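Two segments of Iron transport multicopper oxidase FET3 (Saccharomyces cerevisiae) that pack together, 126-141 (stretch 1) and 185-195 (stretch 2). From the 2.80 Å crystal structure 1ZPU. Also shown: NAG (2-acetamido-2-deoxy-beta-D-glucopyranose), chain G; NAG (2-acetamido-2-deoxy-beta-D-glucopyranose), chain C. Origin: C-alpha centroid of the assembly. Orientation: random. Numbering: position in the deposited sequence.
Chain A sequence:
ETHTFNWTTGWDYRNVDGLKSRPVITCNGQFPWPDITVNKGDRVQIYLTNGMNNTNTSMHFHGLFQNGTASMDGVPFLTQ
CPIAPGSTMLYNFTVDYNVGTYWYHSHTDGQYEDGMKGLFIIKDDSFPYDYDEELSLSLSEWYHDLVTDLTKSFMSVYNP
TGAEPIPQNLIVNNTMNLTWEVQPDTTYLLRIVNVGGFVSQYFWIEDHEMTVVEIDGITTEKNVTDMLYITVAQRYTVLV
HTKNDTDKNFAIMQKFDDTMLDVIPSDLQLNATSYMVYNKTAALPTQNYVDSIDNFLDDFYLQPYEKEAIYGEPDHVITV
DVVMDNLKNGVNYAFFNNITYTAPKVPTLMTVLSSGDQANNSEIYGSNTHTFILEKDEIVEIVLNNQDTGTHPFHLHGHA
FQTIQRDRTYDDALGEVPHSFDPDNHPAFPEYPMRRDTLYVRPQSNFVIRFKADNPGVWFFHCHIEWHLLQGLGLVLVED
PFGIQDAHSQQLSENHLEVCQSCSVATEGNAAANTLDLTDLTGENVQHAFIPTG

Stretch 1 126-141: SFPYDYDEELSLSLSE
Stretch 2, residues 185-195: DTTYLLRIVNV

Strands 133-141 and 187-194 run parallel, their axes 23° apart and 4.4 Å at closest approach. Both strands are extended; Asp132 (phi/psi -92/-40) and Val195 (-93/25) depart from this. Glu133 pairs with Tyr188, and the register continues one for one to Leu139 with Asn194. The ladder starts in the loop: Asp132 N donates to Thr187 O (2.8 Å), and Asp132 OD2 (chi1 m) accepts from Thr187 N (2.8 Å). Glu133, Leu135, Leu137 and Leu139 each bond through both N and O. Glu133 N to Thr187 O is 3.3 Å, Leu189 N to Glu133 O 2.7 Å, Leu135 N to Leu189 O 2.9 Å, Arg191 N to Leu135 O 2.9 Å, Leu137 N to Arg191 O 2.8 Å, Val193 N to Leu137 O 2.9 Å, Leu139 N to Val193 O 2.8 Å and Val195 N to Leu139 O 2.8 Å.

One face carries Leu135 (p, t), Leu137 (m, t) and Leu139 (m, t) beside Tyr188 (m), Leu190 (t, t) and Ile192 (m, t). The buried leucines, Ile192 and the Tyr188 ring pack together: Leu135 CD2 lies 4.0 Å from Tyr188 CD2, Leu137 CG 3.9 Å from Leu190 CD2, and Leu139 CD1 3.6 Å from Ile192 CG2.

The other face is mixed. Leu189 (t, p) sets CB over the Tyr131 ring (chi1 p), 3.8 Å from Tyr131 CG. Buried Arg191 (m, t, t) is paired in charge: its NH2 forms a salt bridge with Glu134 OE1 (2.6 Å; Glu134 chi1 p). Small Ser136 (m) donates from OG to O7 of NAG chain G (2.6 Å).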

ATOM      1  N   SER A 126      11.255  -7.955 -21.928  1.00 70.02           N
ATOM      2  CA  SER A 126      10.213  -7.642 -22.902  1.00 69.96           C
ATOM      3  C   SER A 126       9.410  -6.383 -22.544  1.00 69.70           C
ATOM      4  O   SER A 126       8.198  -6.321 -22.780  1.00 69.57           O
ATOM      5  CB  SER A 126       9.279  -8.849 -23.065  1.00 70.28           C
ATOM      6  OG  SER A 126       8.728  -9.222 -21.809  1.00 70.71           O
ATOM      7  N   PHE A 127      10.084  -5.385 -21.971  1.00 69.60           N
ATOM      8  CA  PHE A 127       9.459  -4.080 -21.754  1.00 69.40           C
ATOM      9  C   PHE A 127       9.377  -3.378 -23.102  1.00 69.31           C
ATOM     10  O   PHE A 127      10.393  -3.240 -23.776  1.00 69.39           O
ATOM     11  CB  PHE A 127      10.249  -3.233 -20.754  1.00 69.45           C
ATOM     12  CG  PHE A 127       9.611  -1.901 -20.459  1.00 69.58           C
ATOM     13  CD1 PHE A 127       8.496  -1.817 -19.617  1.00 69.40           C
ATOM     14  CD2 PHE A 127      10.123  -0.730 -21.021  1.00 68.80           C
ATOM     15  CE1 PHE A 127       7.897  -0.590 -19.356  1.00 69.38           C
ATOM     16  CE2 PHE A 127       9.536   0.504 -20.762  1.00 68.19           C
ATOM     17  CZ  PHE A 127       8.423   0.578 -19.929  1.00 69.28           C
ATOM     18  N   PRO A 128       8.169  -2.931 -23.499  1.00 69.24           N
ATOM     19  CA  PRO A 128       7.905  -2.478 -24.871  1.00 69.12           C
ATOM     20  C   PRO A 128       8.588  -1.178 -25.301  1.00 69.14           C
ATOM     21  O   PRO A 128       8.778  -0.972 -26.491  1.00 69.30           O
ATOM     22  CB  PRO A 128       6.383  -2.284 -24.893  1.00 68.98           C
ATOM     23  CG  PRO A 128       5.877  -2.989 -23.679  1.00 69.19           C
ATOM     24  CD  PRO A 128       6.958  -2.824 -22.670  1.00 69.11           C
ATOM     25  N   TYR A 129       8.964  -0.318 -24.360  1.00 69.18           N
ATOM     26  CA  TYR A 129       9.455   1.017 -24.713  1.00 69.21           C
ATOM     27  C   TYR A 129      10.949   1.212 -24.501  1.00 69.25           C
ATOM     28  O   TYR A 129      11.561   0.584 -23.640  1.00 69.08           O
ATOM     29  CB  TYR A 129       8.664   2.104 -23.973  1.00 69.22           C
ATOM     30  CG  TYR A 129       7.174   1.856 -23.950  1.00 69.34           C
ATOM     31  CD1 TYR A 129       6.532   1.519 -22.763  1.00 69.44           C
ATOM     32  CD2 TYR A 129       6.411   1.921 -25.117  1.00 69.04           C
ATOM     33  CE1 TYR A 129       5.168   1.275 -22.728  1.00 69.37           C
ATOM     34  CE2 TYR A 129       5.045   1.681 -25.094  1.00 68.86           C
ATOM     35  CZ  TYR A 129       4.432   1.358 -23.894  1.00 69.47           C
ATOM     36  OH  TYR A 129       3.083   1.114 -23.838  1.00 69.61           O
ATOM     37  N   ASP A 130      11.519   2.101 -25.310  1.00 69.53           N
ATOM     38  CA  ASP A 130      12.938   2.438 -25.259  1.00 69.69           C
ATOM     39  C   ASP A 130      13.193   3.600 -24.329  1.00 69.69           C
ATOM     40  O   ASP A 130      12.384   4.532 -24.247  1.00 69.78           O
ATOM     41  CB  ASP A 130      13.436   2.842 -26.640  1.00 69.86           C
ATOM     42  CG  ASP A 130      13.681   1.657 -27.545  1.00 71.22           C
ATOM     43  OD1 ASP A 130      13.436   0.506 -27.108  1.00 72.74           O
ATOM     44  OD2 ASP A 130      14.122   1.879 -28.701  1.00 72.46           O
ATOM     45  N   TYR A 131      14.332   3.545 -23.641  1.00 69.53           N
ATOM     46  CA  TYR A 131      14.806   4.643 -22.815  1.00 69.49           C
ATOM     47  C   TYR A 131      16.323   4.556 -22.661  1.00 69.37           C
ATOM     48  O   TYR A 131      16.909   3.477 -22.782  1.00 69.30           O
ATOM     49  CB  TYR A 131      14.118   4.639 -21.452  1.00 69.83           C
ATOM     50  CG  TYR A 131      14.278   3.339 -20.715  1.00 70.41           C
ATOM     51  CD1 TYR A 131      15.418   3.085 -19.940  1.00 70.67           C
ATOM     52  CD2 TYR A 131      13.298   2.353 -20.795  1.00 70.63           C
ATOM     53  CE1 TYR A 131      15.573   1.879 -19.264  1.00 70.93           C
ATOM     54  CE2 TYR A 131      13.439   1.146 -20.115  1.00 71.07           C
ATOM     55  CZ  TYR A 131      14.578   0.919 -19.356  1.00 70.96           C
ATOM     56  OH  TYR A 131      14.720  -0.277 -18.697  1.00 71.60           O
ATOM     57  N   ASP A 132      16.944   5.698 -22.381  1.00 69.23           N
ATOM     58  CA  ASP A 132      18.391   5.803 -22.312  1.00 69.26           C
ATOM     59  C   ASP A 132      18.920   5.592 -20.910  1.00 69.39           C
ATOM     60  O   ASP A 132      19.959   4.966 -20.724  1.00 69.51           O
ATOM     61  CB  ASP A 132      18.818   7.175 -22.809  1.00 69.55           C
ATOM     62  CG  ASP A 132      18.334   7.460 -24.220  1.00 69.69           C
ATOM     63  OD1 ASP A 132      18.682   6.684 -25.143  1.00 69.39           O
ATOM     64  OD2 ASP A 132      17.603   8.462 -24.390  1.00 69.95           O
ATOM     65  N   GLU A 133      18.206   6.140 -19.931  1.00 69.62           N
ATOM     66  CA  GLU A 133      18.589   6.073 -18.522  1.00 69.68           C
ATOM     67  C   GLU A 133      17.356   5.815 -17.703  1.00 69.60           C
ATOM     68  O   GLU A 133      16.231   6.006 -18.170  1.00 69.58           O
ATOM     69  CB  GLU A 133      19.178   7.398 -18.032  1.00 70.07           C
ATOM     70  CG  GLU A 133      20.325   7.983 -18.869  1.00 71.68           C
ATOM     71  CD  GLU A 133      21.653   7.340 -18.561  1.00 72.99           C
ATOM     72  OE1 GLU A 133      21.759   6.732 -17.465  1.00 74.95           O
ATOM     73  OE2 GLU A 133      22.577   7.454 -19.403  1.00 72.32           O
ATOM     74  N   GLU A 134      17.568   5.419 -16.454  1.00 69.66           N
ATOM     75  CA  GLU A 134      16.466   5.146 -15.548  1.00 69.64           C
ATOM     76  C   GLU A 134      16.789   5.482 -14.079  1.00 69.56           C
ATOM     77  O   GLU A 134      17.938   5.373 -13.634  1.00 69.66           O
ATOM     78  CB  GLU A 134      16.042   3.694 -15.700  1.00 69.79           C
ATOM     79  CG  GLU A 134      17.178   2.706 -15.541  1.00 71.14           C
ATOM     80  CD  GLU A 134      16.702   1.395 -14.932  1.00 73.50           C
ATOM     81  OE1 GLU A 134      16.101   1.443 -13.818  1.00 74.28           O
ATOM     82  OE2 GLU A 134      16.923   0.330 -15.570  1.00 73.86           O
ATOM     83  N   LEU A 135      15.764   5.907 -13.342  1.00 69.35           N
ATOM     84  CA  LEU A 135      15.866   6.214 -11.906  1.00 69.00           C
ATOM     85  C   LEU A 135      14.489   6.149 -11.257  1.00 69.13           C
ATOM     86  O   LEU A 135      13.477   5.954 -11.932  1.00 69.32           O
ATOM     87  CB  LEU A 135      16.444   7.613 -11.678  1.00 68.91           C
ATOM     88  CG  LEU A 135      15.552   8.820 -11.980  1.00 67.98           C
ATOM     89  CD1 LEU A 135      15.999  10.015 -11.173  1.00 68.19           C
ATOM     90  CD2 LEU A 135      15.557   9.117 -13.450  1.00 67.93           C
ATOM     91  N   SER A 136      14.446   6.342  -9.945  1.00 69.07           N
ATOM     92  CA  SER A 136      13.175   6.442  -9.247  1.00 69.08           C
ATOM     93  C   SER A 136      13.147   7.673  -8.364  1.00 68.97           C
ATOM     94  O   SER A 136      14.189   8.243  -8.050  1.00 69.09           O
ATOM     95  CB  SER A 136      12.909   5.202  -8.395  1.00 69.21           C
ATOM     96  OG  SER A 136      13.208   4.004  -9.091  1.00 69.93           O
ATOM     97  N   LEU A 137      11.944   8.089  -7.987  1.00 68.59           N
ATOM     98  CA  LEU A 137      11.778   9.085  -6.964  1.00 68.50           C
ATOM     99  C   LEU A 137      10.783   8.523  -5.971  1.00 69.03           C
ATOM    100  O   LEU A 137       9.698   8.082  -6.370  1.00 69.59           O
ATOM    101  CB  LEU A 137      11.237  10.376  -7.545  1.00 68.09           C
ATOM    102  CG  LEU A 137      11.998  11.099  -8.643  1.00 67.42           C
ATOM    103  CD1 LEU A 137      11.196  12.315  -9.017  1.00 67.48           C
ATOM    104  CD2 LEU A 137      13.383  11.509  -8.196  1.00 68.00           C
ATOM    105  N   SER A 138      11.153   8.518  -4.691  1.00 69.07           N
ATOM    106  CA  SER A 138      10.263   8.074  -3.635  1.00 69.05           C
ATOM    107  C   SER A 138       9.650   9.279  -2.951  1.00 69.03           C
ATOM    108  O   SER A 138      10.291   9.899  -2.097  1.00 69.61           O
ATOM    109  CB  SER A 138      11.039   7.266  -2.594  1.00 69.47           C
ATOM    110  OG  SER A 138      11.630   6.102  -3.148  1.00 71.47           O
ATOM    111  N   LEU A 139       8.420   9.615  -3.323  1.00 68.66           N
ATOM    112  CA  LEU A 139       7.683  10.682  -2.668  1.00 68.46           C
ATOM    113  C   LEU A 139       7.095  10.171  -1.349  1.00 68.90           C
ATOM    114  O   LEU A 139       6.664   9.006  -1.245  1.00 69.12           O
ATOM    115  CB  LEU A 139       6.556  11.192  -3.563  1.00 68.15           C
ATOM    116  CG  LEU A 139       6.768  11.321  -5.076  1.00 66.97           C
ATOM    117  CD1 LEU A 139       5.465  11.733  -5.787  1.00 65.61           C
ATOM    118  CD2 LEU A 139       7.847  12.313  -5.361  1.00 64.75           C
ATOM    119  N   SER A 140       7.070  11.050  -0.349  1.00 68.88           N
ATOM    120  CA  SER A 140       6.492  10.721   0.953  1.00 69.08           C
ATOM    121  C   SER A 140       6.164  11.984   1.722  1.00 68.96           C
ATOM    122  O   SER A 140       6.616  13.044   1.336  1.00 69.41           O
ATOM    123  CB  SER A 140       7.467   9.862   1.762  1.00 69.19           C
ATOM    124  OG  SER A 140       6.921   9.567   3.027  1.00 69.45           O
ATOM    125  N   GLU A 141       5.368  11.882   2.785  1.00 68.82           N
ATOM    126  CA  GLU A 141       5.285  12.975   3.767  1.00 68.94           C
ATOM    127  C   GLU A 141       6.199  12.627   4.938  1.00 68.94           C
ATOM    128  O   GLU A 141       6.613  11.473   5.072  1.00 68.92           O
ATOM    129  CB  GLU A 141       3.854  13.231   4.246  1.00 68.55           C
ATOM    130  CG  GLU A 141       3.311  12.206   5.260  1.00 69.96           C
ATOM    131  CD  GLU A 141       2.966  10.866   4.628  1.00 71.33           C
ATOM    132  OE1 GLU A 141       1.876  10.772   3.996  1.00 69.95           O
ATOM    133  OE2 GLU A 141       3.796   9.917   4.761  1.00 71.66           O
ATOM    134  N   ASP A 185      18.550  16.051 -24.398  1.00 69.18           N
ATOM    135  CA  ASP A 185      18.063  15.121 -25.425  1.00 69.13           C
ATOM    136  C   ASP A 185      18.199  13.659 -24.997  1.00 68.85           C
ATOM    137  O   ASP A 185      18.825  12.846 -25.666  1.00 68.82           O
ATOM    138  CB  ASP A 185      18.777  15.368 -26.767  1.00 69.14           C
ATOM    139  CG  ASP A 185      18.225  14.504 -27.894  1.00 69.83           C
ATOM    140  OD1 ASP A 185      16.984  14.338 -27.956  1.00 70.58           O
ATOM    141  OD2 ASP A 185      19.023  13.978 -28.707  1.00 70.37           O
ATOM    142  N   THR A 186      17.614  13.333 -23.859  1.00 68.80           N
ATOM    143  CA  THR A 186      17.716  11.988 -23.310  1.00 68.56           C
ATOM    144  C   THR A 186      16.356  11.550 -22.781  1.00 68.59           C
ATOM    145  O   THR A 186      15.625  12.336 -22.179  1.00 68.65           O
ATOM    146  CB  THR A 186      18.815  11.906 -22.220  1.00 68.38           C
ATOM    147  OG1 THR A 186      20.068  12.328 -22.774  1.00 67.96           O
ATOM    148  CG2 THR A 186      18.966  10.499 -21.691  1.00 68.26           C
ATOM    149  N   THR A 187      16.004  10.304 -23.052  1.00 68.58           N
ATOM    150  CA  THR A 187      14.776   9.737 -22.533  1.00 68.74           C
ATOM    151  C   THR A 187      15.090   9.013 -21.232  1.00 68.89           C
ATOM    152  O   THR A 187      15.885   8.068 -21.211  1.00 68.90           O
ATOM    153  CB  THR A 187      14.128   8.750 -23.528  1.00 68.69           C
ATOM    154  OG1 THR A 187      13.732   9.448 -24.716  1.00 68.82           O
ATOM    155  CG2 THR A 187      12.902   8.080 -22.909  1.00 68.40           C
ATOM    156  N   TYR A 188      14.466   9.467 -20.148  1.00 68.94           N
ATOM    157  CA  TYR A 188      14.625   8.848 -18.834  1.00 68.69           C
ATOM    158  C   TYR A 188      13.402   8.037 -18.480  1.00 68.74           C
ATOM    159  O   TYR A 188      12.269   8.492 -18.674  1.00 68.88           O
ATOM    160  CB  TYR A 188      14.846   9.911 -17.764  1.00 68.32           C
ATOM    161  CG  TYR A 188      16.216  10.522 -17.798  1.00 68.50           C
ATOM    162  CD1 TYR A 188      16.515  11.565 -18.680  1.00 68.81           C
ATOM    163  CD2 TYR A 188      17.226  10.060 -16.952  1.00 67.48           C
ATOM    164  CE1 TYR A 188      17.797  12.135 -18.708  1.00 68.91           C
ATOM    165  CE2 TYR A 188      18.501  10.613 -16.976  1.00 66.77           C
ATOM    166  CZ  TYR A 188      18.780  11.647 -17.850  1.00 68.15           C
ATOM    167  OH  TYR A 188      20.037  12.197 -17.874  1.00 68.27           O
ATOM    168  N   LEU A 189      13.623   6.829 -17.973  1.00 68.76           N
ATOM    169  CA  LEU A 189      12.547   6.082 -17.324  1.00 68.77           C
ATOM    170  C   LEU A 189      12.510   6.488 -15.841  1.00 68.93           C
ATOM    171  O   LEU A 189      13.442   6.227 -15.072  1.00 68.95           O
ATOM    172  CB  LEU A 189      12.724   4.573 -17.501  1.00 68.58           C
ATOM    173  CG  LEU A 189      11.548   3.690 -17.071  1.00 68.55           C
ATOM    174  CD1 LEU A 189      10.455   3.688 -18.112  1.00 69.21           C
ATOM    175  CD2 LEU A 189      11.992   2.272 -16.787  1.00 68.73           C
ATOM    176  N   LEU A 190      11.433   7.157 -15.462  1.00 68.95           N
ATOM    177  CA  LEU A 190      11.312   7.710 -14.139  1.00 69.01           C
ATOM    178  C   LEU A 190      10.234   6.936 -13.384  1.00 68.99           C
ATOM    179  O   LEU A 190       9.055   6.990 -13.746  1.00 69.02           O
ATOM    180  CB  LEU A 190      10.960   9.196 -14.271  1.00 69.21           C
ATOM    181  CG  LEU A 190      11.194  10.168 -13.119  1.00 68.99           C
ATOM    182  CD1 LEU A 190      10.834  11.564 -13.562  1.00 68.45           C
ATOM    183  CD2 LEU A 190      10.370   9.793 -11.931  1.00 69.08           C
ATOM    184  N   ARG A 191      10.647   6.214 -12.345  1.00 68.99           N
ATOM    185  CA  ARG A 191       9.711   5.484 -11.486  1.00 69.01           C
ATOM    186  C   ARG A 191       9.281   6.356 -10.329  1.00 68.75           C
ATOM    187  O   ARG A 191      10.060   6.614  -9.415  1.00 68.90           O
ATOM    188  CB  ARG A 191      10.347   4.213 -10.923  1.00 69.04           C
ATOM    189  CG  ARG A 191      10.959   3.280 -11.929  1.00 69.54           C
ATOM    190  CD  ARG A 191      11.893   2.337 -11.218  1.00 71.07           C
ATOM    191  NE  ARG A 191      12.933   1.844 -12.107  1.00 73.35           N
ATOM    192  CZ  ARG A 191      12.790   0.761 -12.864  1.00 75.82           C
ATOM    193  NH1 ARG A 191      11.655   0.049 -12.810  1.00 76.27           N
ATOM    194  NH2 ARG A 191      13.780   0.380 -13.667  1.00 76.26           N
ATOM    195  N   ILE A 192       8.038   6.805 -10.354  1.00 68.61           N
ATOM    196  CA  ILE A 192       7.541   7.655  -9.279  1.00 68.84           C
ATOM    197  C   ILE A 192       6.737   6.801  -8.320  1.00 69.09           C
ATOM    198  O   ILE A 192       5.722   6.236  -8.714  1.00 69.49           O
ATOM    199  CB  ILE A 192       6.696   8.844  -9.809  1.00 68.58           C
ATOM    200  CG1 ILE A 192       7.415   9.515 -10.961  1.00 68.34           C
ATOM    201  CG2 ILE A 192       6.511   9.898  -8.748  1.00 67.33           C
ATOM    202  CD1 ILE A 192       6.486  10.199 -11.948  1.00 70.51           C
ATOM    203  N   VAL A 193       7.201   6.696  -7.074  1.00 68.93           N
ATOM    204  CA  VAL A 193       6.536   5.864  -6.074  1.00 68.83           C
ATOM    205  C   VAL A 193       6.117   6.705  -4.890  1.00 69.06           C
ATOM    206  O   VAL A 193       6.948   7.421  -4.314  1.00 69.52           O
ATOM    207  CB  VAL A 193       7.467   4.745  -5.548  1.00 68.93           C
ATOM    208  CG1 VAL A 193       6.713   3.827  -4.607  1.00 68.73           C
ATOM    209  CG2 VAL A 193       8.081   3.937  -6.696  1.00 68.66           C
ATOM    210  N   ASN A 194       4.847   6.630  -4.507  1.00 68.87           N
ATOM    211  CA  ASN A 194       4.461   7.245  -3.242  1.00 69.01           C
ATOM    212  C   ASN A 194       4.581   6.279  -2.044  1.00 69.03           C
ATOM    213  O   ASN A 194       3.683   5.473  -1.788  1.00 68.79           O
ATOM    214  CB  ASN A 194       3.088   7.894  -3.322  1.00 68.67           C
ATOM    215  CG  ASN A 194       2.771   8.659  -2.080  1.00 69.62           C
ATOM    216  OD1 ASN A 194       3.453   8.482  -1.053  1.00 71.24           O
ATOM    217  ND2 ASN A 194       1.756   9.511  -2.137  1.00 67.77           N
ATOM    218  N   VAL A 195       5.705   6.355  -1.334  1.00 69.04           N
ATOM    219  CA  VAL A 195       5.968   5.466  -0.194  1.00 68.91           C
ATOM    220  C   VAL A 195       5.512   6.105   1.121  1.00 69.06           C
ATOM    221  O   VAL A 195       6.026   5.794   2.188  1.00 69.15           O
ATOM    222  CB  VAL A 195       7.455   5.129  -0.123  1.00 69.01           C
ATOM    223  CG1 VAL A 195       7.860   4.235  -1.317  1.00 68.81           C
ATOM    224  CG2 VAL A 195       8.258   6.407  -0.131  1.00 68.42           C
TER
HETATM  225  C1  NAG G   2      18.620   4.951  -8.856  1.00 70.66           C
HETATM  226  C2  NAG G   2      18.183   3.676  -9.561  1.00 72.00           C
HETATM  227  C3  NAG G   2      19.358   3.059 -10.311  1.00 73.25           C
HETATM  228  C4  NAG G   2      20.093   4.048 -11.210  1.00 73.94           C
HETATM  229  C5  NAG G   2      20.329   5.364 -10.475  1.00 72.63           C
HETATM  230  C6  NAG G   2      20.780   6.456 -11.434  1.00 72.95           C
HETATM  231  C7  NAG G   2      16.400   2.381  -8.509  1.00 72.89           C
HETATM  232  C8  NAG G   2      16.035   1.483  -7.362  1.00 70.33           C
HETATM  233  N2  NAG G   2      17.690   2.693  -8.614  1.00 72.82           N
HETATM  234  O3  NAG G   2      18.900   1.958 -11.059  1.00 72.86           O
HETATM  235  O4  NAG G   2      21.357   3.500 -11.495  1.00 77.93           O
HETATM  236  O5  NAG G   2      19.159   5.819  -9.832  1.00 71.90           O
HETATM  237  O6  NAG G   2      20.926   7.657 -10.714  1.00 73.44           O
HETATM  238  O7  NAG G   2      15.543   2.796  -9.294  1.00 73.89           O
HETATM  239  C1  NAG C   1      16.277   8.557  -5.716  1.00 65.65           C
HETATM  240  C2  NAG C   1      17.351   8.973  -6.727  1.00 63.91           C
HETATM  241  C3  NAG C   1      17.510   7.913  -7.811  1.00 64.45           C
HETATM  242  C4  NAG C   1      17.671   6.497  -7.247  1.00 65.85           C
HETATM  243  C5  NAG C   1      16.595   6.243  -6.213  1.00 65.41           C
HETATM  244  C6  NAG C   1      16.947   4.953  -5.504  1.00 66.89           C
HETATM  245  C7  NAG C   1      17.883  11.272  -7.378  1.00 65.72           C
HETATM  246  C8  NAG C   1      17.556  12.454  -8.263  1.00 64.81           C
HETATM  247  N2  NAG C   1      17.024  10.255  -7.319  1.00 63.94           N
HETATM  248  O3  NAG C   1      18.649   8.226  -8.563  1.00 64.22           O
HETATM  249  O4  NAG C   1      17.452   5.503  -8.235  1.00 68.46           O
HETATM  250  O5  NAG C   1      16.592   7.264  -5.250  1.00 65.20           O
HETATM  251  O6  NAG C   1      15.939   4.586  -4.596  1.00 68.98           O
HETATM  252  O7  NAG C   1      18.930  11.277  -6.735  1.00 68.11           O